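Putative uncharacterized protein (Mycobacterium abscessus, PDB 3RR6) is of unknown function but, as a fumarylacetoacetate hydrolase family member, is probably a metal-binding isomerase or acetylpyruvate hydrolase. Local coordinates at residues M5-R9 and W177-D181; A31-E35 and F46-P52; S65-A69 and V220-L224. The contacts are given in a common frame with arbitrary orientation. Numbering follows the deposited sequence.

Interaction 1 (M5-R9 and W177-D181)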
ATOM      1  N   MET A   5      -5.173  16.779  -0.430  1.00 24.73           N
ATOM      2  CA  MET A   5      -4.499  16.625  -1.747  1.00 24.69           C
ATOM      3  C   MET A   5      -4.407  15.155  -2.111  1.00 22.81           C
ATOM      4  O   MET A   5      -4.558  14.282  -1.257  1.00 21.86           O
ATOM      5  CB  MET A   5      -3.074  17.194  -1.700  1.00 25.72           C
ATOM      6  CG  MET A   5      -2.983  18.701  -1.601  1.00 29.26           C
ATOM      7  SD  MET A   5      -1.272  19.263  -1.464  1.00 35.18           S
ATOM      8  CE  MET A   5      -0.675  19.048  -3.133  1.00 33.95           C
ATOM      9  N   ARG A   6      -4.186  14.900  -3.392  1.00 21.18           N
ATOM     10  CA  ARG A   6      -3.737  13.606  -3.872  1.00 20.25           C
ATOM     11  C   ARG A   6      -2.352  13.812  -4.458  1.00 19.35           C
ATOM     12  O   ARG A   6      -2.170  14.646  -5.361  1.00 20.24           O
ATOM     13  CB  ARG A   6      -4.668  13.062  -4.949  1.00 20.69           C
ATOM     14  CG  ARG A   6      -5.996  12.556  -4.424  1.00 23.28           C
ATOM     15  CD  ARG A   6      -6.866  12.046  -5.558  1.00 27.26           C
ATOM     16  NE  ARG A   6      -7.513  13.157  -6.244  1.00 31.15           N
ATOM     17  CZ  ARG A   6      -8.001  13.122  -7.482  1.00 33.95           C
ATOM     18  NH1 ARG A   6      -7.931  12.020  -8.224  1.00 34.83           N
ATOM     19  NH2 ARG A   6      -8.560  14.215  -7.986  1.00 35.31           N
ATOM     20  N   LEU A   7      -1.383  13.076  -3.933  1.00 17.02           N
ATOM     21  CA  LEU A   7      -0.003  13.175  -4.371  1.00 16.56           C
ATOM     22  C   LEU A   7       0.393  11.898  -5.056  1.00 15.86           C
ATOM     23  O   LEU A   7       0.024  10.802  -4.623  1.00 15.51           O
ATOM     24  CB  LEU A   7       0.911  13.398  -3.176  1.00 16.30           C
ATOM     25  CG  LEU A   7       0.608  14.669  -2.393  1.00 17.62           C
ATOM     26  CD1 LEU A   7       1.480  14.698  -1.140  1.00 18.91           C
ATOM     27  CD2 LEU A   7       0.822  15.920  -3.237  1.00 19.35           C
ATOM     28  N   GLY A   8       1.174  12.022  -6.114  1.00 15.26           N
ATOM     29  CA  GLY A   8       1.673  10.845  -6.796  1.00 15.37           C
ATOM     30  C   GLY A   8       2.831  11.161  -7.699  1.00 15.36           C
ATOM     31  O   GLY A   8       3.413  12.249  -7.624  1.00 14.71           O
ATOM     32  N   ARG A   9       3.171  10.194  -8.539  1.00 15.29           N
ATOM     33  CA  ARG A   9       4.301  10.306  -9.448  1.00 15.91           C
ATOM     34  C   ARG A   9       3.833   9.910 -10.836  1.00 16.77           C
ATOM     35  O   ARG A   9       3.017   9.000 -10.983  1.00 16.28           O
ATOM     36  CB  ARG A   9       5.460   9.408  -9.006  1.00 15.69           C
ATOM     37  CG  ARG A   9       6.123   9.869  -7.713  1.00 15.99           C
ATOM     38  CD  ARG A   9       7.129   8.870  -7.180  1.00 16.79           C
ATOM     39  NE  ARG A   9       8.282   8.721  -8.065  1.00 18.69           N
ATOM     40  CZ  ARG A   9       8.541   7.668  -8.839  1.00 20.15           C
ATOM     41  NH1 ARG A   9       7.735   6.608  -8.888  1.00 19.28           N
ATOM     42  NH2 ARG A   9       9.637   7.683  -9.599  1.00 22.20           N
ATOM     43  N   TRP A 177      -2.353   6.819  -5.892  1.00 13.05           N
ATOM     44  CA  TRP A 177      -1.912   8.108  -5.371  1.00 13.45           C
ATOM     45  C   TRP A 177      -2.088   8.097  -3.869  1.00 13.21           C
ATOM     46  O   TRP A 177      -2.736   7.202  -3.318  1.00 13.25           O
ATOM     47  CB  TRP A 177      -2.704   9.276  -5.993  1.00 13.86           C
ATOM     48  CG  TRP A 177      -4.177   9.037  -6.102  1.00 15.18           C
ATOM     49  CD1 TRP A 177      -5.066   8.847  -5.081  1.00 15.79           C
ATOM     50  CD2 TRP A 177      -4.937   8.963  -7.311  1.00 16.60           C
ATOM     51  NE1 TRP A 177      -6.330   8.635  -5.585  1.00 15.61           N
ATOM     52  CE2 TRP A 177      -6.279   8.715  -6.950  1.00 17.15           C
ATOM     53  CE3 TRP A 177      -4.611   9.071  -8.671  1.00 17.39           C
ATOM     54  CZ2 TRP A 177      -7.300   8.568  -7.901  1.00 18.39           C
ATOM     55  CZ3 TRP A 177      -5.641   8.941  -9.622  1.00 20.23           C
ATOM     56  CH2 TRP A 177      -6.961   8.685  -9.222  1.00 20.03           C
ATOM     57  N   ILE A 178      -1.533   9.112  -3.215  1.00 13.20           N
ATOM     58  CA  ILE A 178      -1.569   9.239  -1.767  1.00 13.19           C
ATOM     59  C   ILE A 178      -2.551  10.338  -1.390  1.00 13.91           C
ATOM     60  O   ILE A 178      -2.396  11.471  -1.833  1.00 14.75           O
ATOM     61  CB  ILE A 178      -0.170   9.586  -1.239  1.00 13.34           C
ATOM     62  CG1 ILE A 178       0.795   8.438  -1.516  1.00 12.87           C
ATOM     63  CG2 ILE A 178      -0.199   9.898   0.265  1.00 13.83           C
ATOM     64  CD1 ILE A 178       2.264   8.839  -1.475  1.00 14.69           C
ATOM     65  N   VAL A 179      -3.548  10.008  -0.570  1.00 13.57           N
ATOM     66  CA  VAL A 179      -4.553  10.993  -0.134  1.00 14.09           C
ATOM     67  C   VAL A 179      -4.149  11.534   1.224  1.00 14.70           C
ATOM     68  O   VAL A 179      -3.973  10.769   2.171  1.00 14.08           O
ATOM     69  CB  VAL A 179      -5.959  10.373  -0.070  1.00 13.83           C
ATOM     70  CG1 VAL A 179      -7.000  11.427   0.318  1.00 15.92           C
ATOM     71  CG2 VAL A 179      -6.308   9.750  -1.418  1.00 14.62           C
ATOM     72  N   THR A 180      -3.976  12.850   1.321  1.00 16.42           N
ATOM     73  CA  THR A 180      -3.407  13.446   2.525  1.00 18.18           C
ATOM     74  C   THR A 180      -4.416  13.916   3.566  1.00 20.97           C
ATOM     75  O   THR A 180      -4.012  14.205   4.691  1.00 23.12           O
ATOM     76  CB  THR A 180      -2.541  14.658   2.186  1.00 18.28           C
ATOM     77  OG1 THR A 180      -3.382  15.679   1.621  1.00 18.89           O
ATOM     78  CG2 THR A 180      -1.428  14.276   1.235  1.00 18.58           C
ATOM     79  N   ASP A 181      -5.696  14.010   3.210  1.00 22.78           N
ATOM     80  CA  ASP A 181      -6.706  14.532   4.155  1.00 25.14           C
ATOM     81  C   ASP A 181      -7.740  13.482   4.589  1.00 25.06           C
ATOM     82  O   ASP A 181      -8.867  13.816   4.969  1.00 27.14           O
ATOM     83  CB  ASP A 181      -7.382  15.790   3.574  1.00 26.23           C
ATOM     84  CG  ASP A 181      -8.030  15.561   2.203  1.00 28.91           C
ATOM     85  OD1 ASP A 181      -7.720  14.564   1.508  1.00 31.64           O
ATOM     86  OD2 ASP A 181      -8.866  16.412   1.809  1.00 34.37           O
TER
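Three backbone hydrogen bonds join residues 5-9 and 177-181 edge to edge. L7 and I178 form the antiparallel hydrogen-bonded pair, with L7 N to I178 O at 2.8 Å and I178 N to L7 O at 2.7 Å, both close to straight. Past the end of the regular pairing, T180 N reaches M5 O at 3.0 Å, and the T180 hydroxyl adds a side-chain bond to the backbone, M5 N to T180 OG1 at 2.9 Å. Between these lies the non-hydrogen-bonded pair R6 and V179. Here the strands are also linked by CA-H...O contacts: R6 CA lies 3.2 Å from I178 O, and V179 CA lies 3.5 Å from M5 O.

Outside the backbone, R6 lies over the indole of W177. Its CD sits 3.6 Å from the centroid of the five-membered ring, a CH-pi contact, while CZ stands 4.8 Å from the centroid of the six-membered ring and makes a cation-pi interaction over the same indole. The edge of W177 is held separately, NE1 bonding to the carbonyl of I253. L7 and I178 lie on the face opposite R6 and V179, with L7 CD1 also 3.8 Å from T180 CG2.

The N-to-C directions of 6-9 and 177-179 differ by 159°; V179 is backbone hydrogen-bonded to Y144 and R6 to I21, on the neighbouring strands. This is classical antiparallel strand pairing, here fusing the N-terminal region to the FAA hydrolase region through one continuous sheet.

Interaction 2 (A31-E35 and F46-P52)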
ATOM      1  N   ALA A  31      -9.238  15.788 -15.300  1.00 33.42           N
ATOM      2  CA  ALA A  31      -8.287  15.910 -14.193  1.00 32.26           C
ATOM      3  C   ALA A  31      -6.902  16.340 -14.681  1.00 31.91           C
ATOM      4  O   ALA A  31      -6.527  16.071 -15.822  1.00 32.64           O
ATOM      5  CB  ALA A  31      -8.197  14.592 -13.440  1.00 32.02           C
ATOM      6  N   ILE A  32      -6.137  17.002 -13.811  1.00 30.69           N
ATOM      7  CA  ILE A  32      -4.778  17.430 -14.153  1.00 30.06           C
ATOM      8  C   ILE A  32      -3.757  16.922 -13.139  1.00 28.25           C
ATOM      9  O   ILE A  32      -4.106  16.624 -11.998  1.00 28.16           O
ATOM     10  CB  ILE A  32      -4.652  18.973 -14.255  1.00 30.85           C
ATOM     11  CG1 ILE A  32      -4.943  19.653 -12.912  1.00 31.52           C
ATOM     12  CG2 ILE A  32      -5.576  19.519 -15.348  1.00 31.86           C
ATOM     13  CD1 ILE A  32      -4.625  21.136 -12.903  1.00 33.39           C
ATOM     14  N   ALA A  33      -2.505  16.837 -13.580  1.00 26.99           N
ATOM     15  CA  ALA A  33      -1.361  16.557 -12.711  1.00 25.66           C
ATOM     16  C   ALA A  33      -0.468  17.797 -12.686  1.00 25.35           C
ATOM     17  O   ALA A  33       0.039  18.216 -13.725  1.00 25.59           O
ATOM     18  CB  ALA A  33      -0.582  15.362 -13.225  1.00 25.22           C
ATOM     19  N   ARG A  34      -0.285  18.375 -11.501  1.00 24.34           N
ATOM     20  CA  ARG A  34       0.456  19.627 -11.330  1.00 24.30           C
ATOM     21  C   ARG A  34       1.815  19.326 -10.695  1.00 23.05           C
ATOM     22  O   ARG A  34       1.877  18.810  -9.580  1.00 21.39           O
ATOM     23  CB  ARG A  34      -0.360  20.571 -10.446  1.00 24.83           C
ATOM     24  CG  ARG A  34       0.219  21.963 -10.257  1.00 27.59           C
ATOM     25  CD  ARG A  34      -0.562  22.737  -9.195  1.00 29.80           C
ATOM     26  NE  ARG A  34      -1.957  22.953  -9.576  1.00 32.26           N
ATOM     27  CZ  ARG A  34      -2.421  24.018 -10.232  1.00 35.85           C
ATOM     28  NH1 ARG A  34      -1.610  25.004 -10.611  1.00 37.39           N
ATOM     29  NH2 ARG A  34      -3.716  24.094 -10.519  1.00 36.88           N
ATOM     30  N   GLU A  35       2.899  19.647 -11.405  1.00 22.71           N
ATOM     31  CA  GLU A  35       4.241  19.302 -10.954  1.00 22.56           C
ATOM     32  C   GLU A  35       4.648  20.074  -9.698  1.00 21.96           C
ATOM     33  O   GLU A  35       4.535  21.301  -9.638  1.00 22.23           O
ATOM     34  CB  GLU A  35       5.273  19.544 -12.066  1.00 23.02           C
ATOM     35  CG  GLU A  35       6.692  19.141 -11.687  1.00 24.63           C
ATOM     36  CD  GLU A  35       7.711  19.428 -12.772  1.00 28.61           C
ATOM     37  OE1 GLU A  35       7.676  20.533 -13.353  1.00 30.36           O
ATOM     38  OE2 GLU A  35       8.560  18.548 -13.037  1.00 32.40           O
ATOM     39  N   PHE A  46       4.840  24.640  -6.408  1.00 20.36           N
ATOM     40  CA  PHE A  46       4.689  24.126  -7.760  1.00 21.07           C
ATOM     41  C   PHE A  46       5.639  24.807  -8.747  1.00 22.24           C
ATOM     42  O   PHE A  46       5.952  25.986  -8.608  1.00 22.28           O
ATOM     43  CB  PHE A  46       3.228  24.286  -8.185  1.00 20.94           C
ATOM     44  CG  PHE A  46       2.268  23.595  -7.255  1.00 21.41           C
ATOM     45  CD1 PHE A  46       2.121  22.215  -7.308  1.00 21.70           C
ATOM     46  CD2 PHE A  46       1.558  24.306  -6.300  1.00 22.71           C
ATOM     47  CE1 PHE A  46       1.268  21.563  -6.439  1.00 21.68           C
ATOM     48  CE2 PHE A  46       0.691  23.653  -5.426  1.00 23.68           C
ATOM     49  CZ  PHE A  46       0.554  22.275  -5.500  1.00 23.22           C
ATOM     50  N   THR A  47       6.095  24.051  -9.744  1.00 22.89           N
ATOM     51  CA  THR A  47       6.994  24.587 -10.772  1.00 24.45           C
ATOM     52  C   THR A  47       6.250  25.413 -11.826  1.00 25.87           C
ATOM     53  O   THR A  47       6.846  26.273 -12.494  1.00 26.46           O
ATOM     54  CB  THR A  47       7.725  23.454 -11.525  1.00 24.27           C
ATOM     55  OG1 THR A  47       6.768  22.682 -12.251  1.00 24.68           O
ATOM     56  CG2 THR A  47       8.497  22.558 -10.567  1.00 24.26           C
ATOM     57  N   GLY A  48       4.956  25.145 -11.991  1.00 26.57           N
ATOM     58  CA  GLY A  48       4.154  25.772 -13.033  1.00 28.40           C
ATOM     59  C   GLY A  48       3.790  24.830 -14.169  1.00 29.14           C
ATOM     60  O   GLY A  48       2.850  25.106 -14.915  1.00 30.29           O
ATOM     61  N   ARG A  49       4.539  23.733 -14.308  1.00 29.56           N
ATOM     62  CA  ARG A  49       4.231  22.708 -15.307  1.00 30.21           C
ATOM     63  C   ARG A  49       3.013  21.906 -14.870  1.00 29.77           C
ATOM     64  O   ARG A  49       2.851  21.606 -13.685  1.00 28.51           O
ATOM     65  CB  ARG A  49       5.405  21.742 -15.504  1.00 30.53           C
ATOM     66  CG  ARG A  49       6.622  22.340 -16.199  1.00 33.51           C
ATOM     67  CD  ARG A  49       7.390  21.284 -17.014  1.00 35.98           C
ATOM     68  NE  ARG A  49       7.936  20.207 -16.187  1.00 37.80           N
ATOM     69  CZ  ARG A  49       8.751  19.248 -16.629  1.00 39.03           C
ATOM     70  NH1 ARG A  49       9.191  18.314 -15.795  1.00 39.37           N
ATOM     71  NH2 ARG A  49       9.133  19.216 -17.904  1.00 41.14           N
ATOM     72  N   GLN A  50       2.160  21.573 -15.831  1.00 30.24           N
ATOM     73  CA  GLN A  50       1.054  20.652 -15.597  1.00 30.27           C
ATOM     74  C   GLN A  50       0.700  19.899 -16.874  1.00 30.70           C
ATOM     75  O   GLN A  50       1.011  20.349 -17.981  1.00 31.03           O
ATOM     76  CB  GLN A  50      -0.176  21.390 -15.067  1.00 30.64           C
ATOM     77  CG  GLN A  50      -0.776  22.401 -16.037  1.00 32.75           C
ATOM     78  CD  GLN A  50      -2.050  23.023 -15.505  1.00 34.58           C
ATOM     79  OE1 GLN A  50      -2.015  23.864 -14.606  1.00 37.64           O
ATOM     80  NE2 GLN A  50      -3.183  22.612 -16.055  1.00 35.15           N
ATOM     81  N   TRP A  51       0.047  18.756 -16.695  1.00 30.31           N
ATOM     82  CA  TRP A  51      -0.429  17.928 -17.801  1.00 30.72           C
ATOM     83  C   TRP A  51      -1.839  17.429 -17.519  1.00 30.66           C
ATOM     84  O   TRP A  51      -2.198  17.196 -16.362  1.00 30.10           O
ATOM     85  CB  TRP A  51       0.462  16.700 -17.974  1.00 30.38           C
ATOM     86  CG  TRP A  51       1.924  16.975 -18.084  1.00 31.12           C
ATOM     87  CD1 TRP A  51       2.656  17.065 -19.233  1.00 32.26           C
ATOM     88  CD2 TRP A  51       2.843  17.172 -17.005  1.00 30.71           C
ATOM     89  NE1 TRP A  51       3.976  17.312 -18.935  1.00 32.23           N
ATOM     90  CE2 TRP A  51       4.117  17.386 -17.575  1.00 31.76           C
ATOM     91  CE3 TRP A  51       2.712  17.199 -15.611  1.00 29.96           C
ATOM     92  CZ2 TRP A  51       5.256  17.613 -16.798  1.00 31.21           C
ATOM     93  CZ3 TRP A  51       3.844  17.420 -14.839  1.00 29.30           C
ATOM     94  CH2 TRP A  51       5.099  17.626 -15.434  1.00 30.62           C
ATOM     95  N   PRO A  52      -2.643  17.222 -18.575  1.00 31.25           N
ATOM     96  CA  PRO A  52      -3.887  16.484 -18.354  1.00 31.08           C
ATOM     97  C   PRO A  52      -3.570  15.065 -17.865  1.00 30.55           C
ATOM     98  O   PRO A  52      -2.635  14.434 -18.367  1.00 30.29           O
ATOM     99  CB  PRO A  52      -4.538  16.460 -19.744  1.00 31.83           C
ATOM    100  CG  PRO A  52      -3.919  17.594 -20.477  1.00 32.28           C
ATOM    101  CD  PRO A  52      -2.516  17.681 -19.971  1.00 32.19           C
TER
HETATM  102  O   HOH W   1       3.216  22.962 -11.393  1.00 15.64           O
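Backbone hydrogen bonds set the frame of this antiparallel pair, the N-to-C directions of 32-35 and 49-52 lying 163° apart. A33 and W51 are the hydrogen-bonded pair, A33 N to W51 O at 2.8 Å and W51 N to A33 O at 3.0 Å, and E35 N continues the pattern to R49 O at 3.0 Å. At G48 the chain turns a corner, with a positive phi of 108° that favours glycine, and before it T47 N returns to E35 O at 3.2 Å. One water fills the corner, donating to E35 O (2.8 Å) and R49 O (2.7 Å) and accepting from G48 N (2.9 Å).

Charged and polar side chains converge on E35. R49 grips its carboxylate with two nitrogens, NE to E35 OE1 at 2.9 Å and NH1 to E35 OE2 at 2.8 Å, a bidentate salt bridge. T47 OG1 donates to E35 OE1 at 2.6 Å while accepting from R49 N at 3.2 Å, which makes an ST turn.

Packing divides between the faces. R34 CD lies over the F46 ring, 3.5 Å from its centroid, a CH-pi contact, while the R34 guanidinium is tied to E22. On the face of A33 and W51, the indole reaches E35 CB, with CZ3 at 3.8 Å, and its NE1 bonds to D14.

One carboxylate thus ties residues on both sides of the glycine corner to the neighbouring strand, so the turn at the surface is held largely by polar contacts.

Interaction 3 (S65-A69 and V220-L224)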
ATOM      1  N   SER A  65      12.044   4.027   1.204  1.00 14.14           N
ATOM      2  CA  SER A  65      13.299   3.360   1.570  1.00 14.52           C
ATOM      3  C   SER A  65      13.049   1.908   1.972  1.00 14.34           C
ATOM      4  O   SER A  65      13.879   1.042   1.710  1.00 15.05           O
ATOM      5  CB  SER A  65      14.064   4.119   2.658  1.00 14.91           C
ATOM      6  OG  SER A  65      13.655   3.773   3.963  1.00 16.94           O
ATOM      7  N   LYS A  66      11.899   1.643   2.588  1.00 13.94           N
ATOM      8  CA  LYS A  66      11.500   0.299   2.964  1.00 13.21           C
ATOM      9  C   LYS A  66       9.988   0.228   3.027  1.00 12.21           C
ATOM     10  O   LYS A  66       9.321   1.265   3.142  1.00 12.46           O
ATOM     11  CB  LYS A  66      12.114  -0.122   4.304  1.00 13.77           C
ATOM     12  CG  LYS A  66      11.744   0.754   5.500  1.00 13.44           C
ATOM     13  CD  LYS A  66      12.437   0.257   6.770  1.00 14.10           C
ATOM     14  CE  LYS A  66      12.366   1.226   7.947  1.00 14.38           C
ATOM     15  NZ  LYS A  66      13.017   2.546   7.697  1.00 15.00           N
ATOM     16  N   VAL A  67       9.479  -0.994   2.917  1.00 11.93           N
ATOM     17  CA  VAL A  67       8.067  -1.304   3.097  1.00 11.57           C
ATOM     18  C   VAL A  67       7.985  -2.251   4.291  1.00 11.50           C
ATOM     19  O   VAL A  67       8.594  -3.325   4.289  1.00 11.82           O
ATOM     20  CB  VAL A  67       7.440  -1.989   1.857  1.00 11.80           C
ATOM     21  CG1 VAL A  67       5.986  -2.354   2.118  1.00 13.25           C
ATOM     22  CG2 VAL A  67       7.589  -1.099   0.615  1.00 13.02           C
ATOM     23  N   VAL A  68       7.267  -1.837   5.327  1.00 10.87           N
ATOM     24  CA  VAL A  68       7.009  -2.691   6.475  1.00 11.87           C
ATOM     25  C   VAL A  68       5.559  -3.127   6.338  1.00 12.77           C
ATOM     26  O   VAL A  68       4.730  -2.379   5.822  1.00 14.02           O
ATOM     27  CB  VAL A  68       7.252  -1.931   7.802  1.00 11.33           C
ATOM     28  CG1 VAL A  68       7.074  -2.857   9.007  1.00 13.17           C
ATOM     29  CG2 VAL A  68       8.647  -1.308   7.810  1.00 13.66           C
ATOM     30  N   ALA A  69       5.260  -4.355   6.736  1.00 13.22           N
ATOM     31  CA  ALA A  69       3.913  -4.891   6.583  1.00 12.93           C
ATOM     32  C   ALA A  69       3.482  -5.666   7.815  1.00 13.58           C
ATOM     33  O   ALA A  69       4.297  -6.303   8.486  1.00 13.67           O
ATOM     34  CB  ALA A  69       3.822  -5.778   5.346  1.00 13.94           C
ATOM     35  N   VAL A 220      10.465  -0.166  17.100  1.00 12.04           N
ATOM     36  CA  VAL A 220      11.514  -1.067  16.595  1.00 11.74           C
ATOM     37  C   VAL A 220      12.550  -0.312  15.779  1.00 11.54           C
ATOM     38  O   VAL A 220      13.738  -0.377  16.079  1.00 11.90           O
ATOM     39  CB  VAL A 220      10.921  -2.179  15.711  1.00 11.06           C
ATOM     40  CG1 VAL A 220      12.012  -3.135  15.232  1.00 11.70           C
ATOM     41  CG2 VAL A 220       9.870  -2.967  16.467  1.00 11.54           C
ATOM     42  N   MET A 221      12.097   0.408  14.755  1.00 11.20           N
ATOM     43  CA  MET A 221      12.994   0.968  13.740  1.00 11.38           C
ATOM     44  C   MET A 221      12.639   2.408  13.419  1.00 11.20           C
ATOM     45  O   MET A 221      11.459   2.788  13.401  1.00 11.41           O
ATOM     46  CB  MET A 221      12.947   0.129  12.457  1.00 11.30           C
ATOM     47  CG  MET A 221      11.574   0.004  11.829  1.00 12.03           C
ATOM     48  SD  MET A 221      11.531  -1.227  10.500  1.00 13.75           S
ATOM     49  CE  MET A 221      11.577  -2.752  11.454  1.00 15.58           C
ATOM     50  N   THR A 222      13.667   3.199  13.145  1.00 11.27           N
ATOM     51  CA  THR A 222      13.475   4.541  12.614  1.00 12.03           C
ATOM     52  C   THR A 222      12.736   4.467  11.274  1.00 11.78           C
ATOM     53  O   THR A 222      13.032   3.622  10.419  1.00 11.88           O
ATOM     54  CB  THR A 222      14.816   5.257  12.437  1.00 12.30           C
ATOM     55  OG1 THR A 222      15.386   5.533  13.722  1.00 12.89           O
ATOM     56  CG2 THR A 222      14.646   6.572  11.680  1.00 13.36           C
ATOM     57  N   LEU A 223      11.755   5.355  11.111  1.00 12.45           N
ATOM     58  CA  LEU A 223      11.004   5.482   9.868  1.00 12.61           C
ATOM     59  C   LEU A 223      11.426   6.781   9.184  1.00 13.02           C
ATOM     60  O   LEU A 223      11.676   7.793   9.844  1.00 14.24           O
ATOM     61  CB  LEU A 223       9.509   5.484  10.144  1.00 13.09           C
ATOM     62  CG  LEU A 223       8.952   4.163  10.693  1.00 12.89           C
ATOM     63  CD1 LEU A 223       7.524   4.334  11.191  1.00 14.77           C
ATOM     64  CD2 LEU A 223       9.039   3.069   9.626  1.00 16.44           C
ATOM     65  N   LEU A 224      11.536   6.733   7.865  1.00 13.04           N
ATOM     66  CA  LEU A 224      11.982   7.878   7.068  1.00 13.89           C
ATOM     67  C   LEU A 224      10.825   8.371   6.196  1.00 13.40           C
ATOM     68  O   LEU A 224       9.938   7.596   5.857  1.00 12.90           O
ATOM     69  CB  LEU A 224      13.164   7.457   6.198  1.00 14.67           C
ATOM     70  CG  LEU A 224      14.371   6.931   6.985  1.00 17.92           C
ATOM     71  CD1 LEU A 224      15.435   6.354   6.055  1.00 22.26           C
ATOM     72  CD2 LEU A 224      14.943   8.023   7.896  1.00 20.83           C
TER
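This is a side-chain contact between the start of a strand and an irregular connection, in which a lysine bridges two parts of the FAA hydrolase region. Residues 65-69 lead into strand 67-70, while 220-224 follow helix 210-220 and precede strand 228-230. The two backbones are well separated, S65 and L224 being the nearest pair with CA atoms 7.2 Å apart, so extended side chains must span the gap. K66 does so: its NZ donates to T222 O at 2.9 Å and also forms a salt bridge with D227. That aspartate accepts from S65 OG and L224 N as well, making it a shared polar partner of both segments.

Strand 228-230 lies alongside strand 67-70 in parallel, with V228 bonded to K66 and V68 through the backbone. The contact therefore sits where the chain passes from helix 210-220 to strand 228-230 of the large mixed sheet, a helix-to-strand connection packed against the neighbouring parallel strand.

Apolar contacts line the lysine. M221 SD is 3.6 Å from K66 CE and 3.9 Å from V68 CG2, while L223 CD2 approaches K66 CE at 4.2 Å. Deeper in, V68 and L223 both touch V217 of the helix, and towards the surface L224 CD1 lies 3.8 Å from S65 OG.

Taken together, all three contacts reach the same large mixed sheet, two as strand pairings and one through side chains. Interaction 2 pairs neighbouring strands whose segments are only 11 residues apart, within the long span that interaction 1 brings together; their centres are 14 Å apart, and they meet where M5 CE packs 4.2 Å from F46 CZ. Interaction 3 alternates with interaction 1 along the chain, so the two contacts cross in sequence, yet their nearest atoms remain about 11 Å apart. Interactions 2 and 3 lie about 30 Å apart between centres, in the N-terminal and FAA hydrolase regions respectively, with interaction 1 joining those regions. A bound 1,2-ethanediol, probably from crystallisation, lies about 4 Å from the W177 side chain.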